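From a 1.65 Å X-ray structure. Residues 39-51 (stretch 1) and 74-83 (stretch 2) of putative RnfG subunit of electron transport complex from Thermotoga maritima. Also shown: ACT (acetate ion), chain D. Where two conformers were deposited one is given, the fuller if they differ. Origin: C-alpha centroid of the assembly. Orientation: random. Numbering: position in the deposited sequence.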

# COMPACT_ATOMS: atom_id res chain seq x y z
N ASP A 39 15.14 -5.08 -4.28
CA ASP A 39 16.15 -4.22 -3.70
C ASP A 39 15.50 -3.02 -3.04
O ASP A 39 14.46 -2.55 -3.48
CB ASP A 39 17.11 -3.72 -4.75
CG ASP A 39 17.74 -4.85 -5.56
OD1 ASP A 39 17.91 -5.96 -5.00
OD2 ASP A 39 18.05 -4.61 -6.75
N TYR A 40 16.14 -2.49 -2.01
CA TYR A 40 15.67 -1.26 -1.41
C TYR A 40 15.65 -0.09 -2.40
O TYR A 40 16.65 0.15 -3.09
CB TYR A 40 16.55 -0.88 -0.23
CG TYR A 40 16.19 -1.55 1.06
CD1 TYR A 40 15.06 -1.18 1.75
CD2 TYR A 40 17.00 -2.54 1.62
CE1 TYR A 40 14.72 -1.77 2.94
CE2 TYR A 40 16.66 -3.15 2.83
CZ TYR A 40 15.50 -2.75 3.48
OH TYR A 40 15.10 -3.32 4.67
N LEU A 41 14.53 0.65 -2.43
CA LEU A 41 14.44 1.89 -3.20
C LEU A 41 15.06 3.08 -2.43
O LEU A 41 15.38 4.10 -3.03
CB LEU A 41 12.97 2.20 -3.54
CG LEU A 41 12.28 1.17 -4.45
CD1 LEU A 41 10.76 1.40 -4.47
CD2 LEU A 41 12.88 1.22 -5.84
N VAL A 42 15.17 2.92 -1.11
CA VAL A 42 15.77 3.88 -0.19
C VAL A 42 16.66 3.10 0.75
O VAL A 42 16.26 2.04 1.24
CB VAL A 42 14.65 4.60 0.63
CG1 VAL A 42 15.21 5.70 1.57
CG2 VAL A 42 13.60 5.20 -0.29
N ASP A 43 17.84 3.65 1.07
CA ASP A 43 18.74 2.98 2.01
C ASP A 43 18.01 2.66 3.29
O ASP A 43 17.25 3.49 3.82
CB ASP A 43 19.96 3.83 2.33
CG ASP A 43 20.86 3.21 3.41
OD1 ASP A 43 21.72 2.37 3.08
OD2 ASP A 43 20.71 3.58 4.60
N GLU A 44 18.27 1.47 3.83
CA GLU A 44 17.56 1.01 5.00
C GLU A 44 17.75 1.91 6.22
O GLU A 44 16.78 2.16 6.95
CB GLU A 44 17.94 -0.43 5.34
CG GLU A 44 17.25 -0.97 6.55
CD GLU A 44 17.63 -2.40 6.89
OE1 GLU A 44 18.44 -3.00 6.15
OE2 GLU A 44 17.14 -2.91 7.92
N LYS A 45 18.98 2.38 6.47
CA LYS A 45 19.21 3.31 7.58
C LYS A 45 18.55 4.67 7.35
O LYS A 45 18.08 5.29 8.31
CB LYS A 45 20.71 3.48 7.85
CG LYS A 45 21.40 2.21 8.30
N GLU A 46 18.53 5.14 6.10
CA GLU A 46 17.83 6.36 5.74
C GLU A 46 16.34 6.21 6.04
O GLU A 46 15.70 7.11 6.54
CB GLU A 46 18.06 6.75 4.29
CG GLU A 46 17.39 8.07 3.86
CD GLU A 46 17.62 8.46 2.39
OE1 GLU A 46 18.68 8.10 1.83
OE2 GLU A 46 16.75 9.14 1.78
N ILE A 47 15.78 5.06 5.72
CA ILE A 47 14.37 4.84 6.04
C ILE A 47 14.12 5.00 7.54
O ILE A 47 13.20 5.71 7.94
CB ILE A 47 13.86 3.46 5.57
CG1 ILE A 47 13.90 3.34 4.03
CG2 ILE A 47 12.47 3.20 6.13
CD1 ILE A 47 13.66 1.91 3.52
N GLU A 48 14.95 4.35 8.37
CA GLU A 48 14.86 4.46 9.83
C GLU A 48 14.92 5.91 10.29
O GLU A 48 14.09 6.34 11.10
CB GLU A 48 16.00 3.68 10.50
CG GLU A 48 15.93 2.17 10.38
CD GLU A 48 17.30 1.48 10.57
OE1 GLU A 48 18.29 2.15 10.98
OE2 GLU A 48 17.39 0.27 10.29
N GLU A 49 15.87 6.67 9.74
CA GLU A 49 16.06 8.05 10.14
C GLU A 49 14.84 8.90 9.78
O GLU A 49 14.37 9.71 10.60
CB GLU A 49 17.33 8.62 9.52
CG GLU A 49 18.59 8.04 10.17
CD GLU A 49 19.87 8.38 9.43
OE1 GLU A 49 19.82 9.08 8.40
OE2 GLU A 49 20.94 7.93 9.89
N ILE A 50 14.31 8.71 8.58
CA ILE A 50 13.14 9.46 8.13
C ILE A 50 11.92 9.13 8.98
O ILE A 50 11.14 10.00 9.39
CB ILE A 50 12.89 9.26 6.61
CG1 ILE A 50 13.96 9.97 5.78
CG2 ILE A 50 11.48 9.72 6.22
CD1 ILE A 50 13.90 9.55 4.32
N VAL A 51 11.70 7.85 9.24
CA VAL A 51 10.57 7.46 10.06
C VAL A 51 10.68 8.06 11.47
O VAL A 51 9.69 8.61 12.00
CB VAL A 51 10.46 5.91 10.13
CG1 VAL A 51 9.47 5.52 11.17
CG2 VAL A 51 10.08 5.35 8.73
N TYR A 74 4.60 9.42 5.45
CA TYR A 74 6.05 9.36 5.34
C TYR A 74 6.44 9.58 3.88
O TYR A 74 5.89 8.92 2.99
CB TYR A 74 6.58 7.99 5.78
CG TYR A 74 6.25 7.68 7.21
CD1 TYR A 74 6.97 8.25 8.26
CD2 TYR A 74 5.23 6.81 7.53
CE1 TYR A 74 6.67 7.94 9.59
CE2 TYR A 74 4.91 6.50 8.85
CZ TYR A 74 5.64 7.06 9.88
OH TYR A 74 5.35 6.80 11.24
N GLU A 75 7.38 10.49 3.66
CA GLU A 75 7.85 10.84 2.32
C GLU A 75 9.27 10.42 2.10
O GLU A 75 10.11 10.55 3.00
CB GLU A 75 7.84 12.34 2.18
CG GLU A 75 6.46 12.97 2.33
CD GLU A 75 6.51 14.45 2.05
OE1 GLU A 75 6.43 14.81 0.86
OE2 GLU A 75 6.66 15.25 2.98
N PHE A 76 9.54 9.94 0.90
CA PHE A 76 10.88 9.47 0.53
C PHE A 76 11.15 9.87 -0.91
O PHE A 76 10.24 10.22 -1.66
CB PHE A 76 11.01 7.94 0.68
CG PHE A 76 10.59 7.42 2.01
CD1 PHE A 76 9.26 7.11 2.25
CD2 PHE A 76 11.51 7.25 3.03
CE1 PHE A 76 8.86 6.62 3.50
CE2 PHE A 76 11.11 6.78 4.28
CZ PHE A 76 9.78 6.47 4.51
N VAL A 77 12.44 9.82 -1.25
CA VAL A 77 12.91 9.92 -2.64
C VAL A 77 13.68 8.64 -2.94
O VAL A 77 14.64 8.29 -2.23
CB VAL A 77 13.81 11.16 -2.87
CG1 VAL A 77 14.25 11.22 -4.36
CG2 VAL A 77 13.06 12.44 -2.48
N THR A 78 13.28 7.96 -3.99
CA THR A 78 13.95 6.69 -4.34
C THR A 78 15.35 6.95 -4.90
O THR A 78 15.70 8.09 -5.24
CB THR A 78 13.14 5.88 -5.37
OG1 THR A 78 13.19 6.56 -6.62
CG2 THR A 78 11.67 5.66 -4.90
N LYS A 79 16.17 5.90 -4.99
CA LYS A 79 17.53 6.06 -5.48
C LYS A 79 17.56 6.57 -6.91
O LYS A 79 18.54 7.19 -7.31
CB LYS A 79 18.33 4.75 -5.34
CG LYS A 79 18.66 4.39 -3.93
CD LYS A 79 19.10 2.93 -3.82
CE LYS A 79 19.34 2.52 -2.38
NZ LYS A 79 19.51 1.02 -2.29
N ASP A 80 16.49 6.32 -7.67
CA ASP A 80 16.36 6.87 -9.02
C ASP A 80 15.48 8.13 -9.14
O ASP A 80 15.10 8.55 -10.23
CB ASP A 80 15.94 5.80 -10.04
CG ASP A 80 14.54 5.28 -9.84
OD1 ASP A 80 13.79 5.75 -8.96
OD2 ASP A 80 14.18 4.35 -10.61
N GLY A 81 15.23 8.78 -8.01
CA GLY A 81 14.73 10.15 -7.99
C GLY A 81 13.24 10.34 -8.01
O GLY A 81 12.76 11.44 -8.25
N ARG A 82 12.50 9.27 -7.74
CA ARG A 82 11.03 9.32 -7.70
C ARG A 82 10.55 9.59 -6.29
O ARG A 82 11.14 9.13 -5.32
CB ARG A 82 10.45 7.99 -8.21
CG ARG A 82 10.84 7.63 -9.63
CD ARG A 82 10.24 6.27 -10.03
NE ARG A 82 10.94 5.16 -9.34
CZ ARG A 82 10.41 3.96 -9.08
NH1 ARG A 82 9.17 3.64 -9.44
NH2 ARG A 82 11.15 3.06 -8.44
N ASN A 83 9.45 10.31 -6.17
CA ASN A 83 8.84 10.55 -4.86
C ASN A 83 7.96 9.40 -4.46
O ASN A 83 7.05 9.00 -5.19
CB ASN A 83 8.02 11.85 -4.87
CG ASN A 83 8.89 13.09 -4.84
OD1 ASN A 83 10.12 13.01 -4.88
ND2 ASN A 83 8.26 14.22 -4.74
C ACT D . 4.53 14.68 -5.87
O ACT D . 5.31 13.90 -5.30
OXT ACT D . 5.00 15.19 -6.92
CH3 ACT D . 3.15 14.96 -5.39
O HOH W 1 14.16 9.64 1.07
O HOH W 2 16.70 9.85 -0.56

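Polar contacts join the loop of stretch 1 to the turn of stretch 2, and apolar side chains join helix to strand; together they bury 623 Å². At Tyr-40 the contact is through the backbone: Lys-79 NZ donates to Tyr-40 O at 3.1 Å, a reach made possible by a lysine chain extended (t) from chi2 to chi4. Leu-41 O accepts from Lys-79 N at 2.8 Å (N-H...O angle 136°) and also lies 3.2 Å from Thr-78 CA, a CA-H...O contact. The buried Leu-41 side chain packs CB against Thr-78 CG2 at 3.9 Å, while its CD2 meets the edge of the Arg-82 guanidinium, 3.6 Å from NH2. That arginine is steadied by a salt bridge, Arg-82 NE to Asp-80 OD1 at 2.9 Å.

Although the CA-to-CB bond of Val-42 points away, its CG2 comes within 3.9 Å of Phe-76 CB. Asp-43 caps the helix, OD2 accepting from Glu-46 N at 3.1 Å. Two waters link Glu-46 OE2 to the backbone of Val-77, one at N, the other at O. Ile-47 CG2 lies 4.3 Å from Phe-76 CE2; one turn on, the CA-to-CB bond of Ile-50 points toward stretch 2, and Ile-50 CG2 comes to 3.5 Å from Phe-76 CE2. Val-51 closes the contact, CG1 lying 4.0 Å from Tyr-74 CE1 and CG2 4.4 Å from Phe-76 CZ, at that ring's edge. Branched aliphatic residues thus suit the buried phenylalanine.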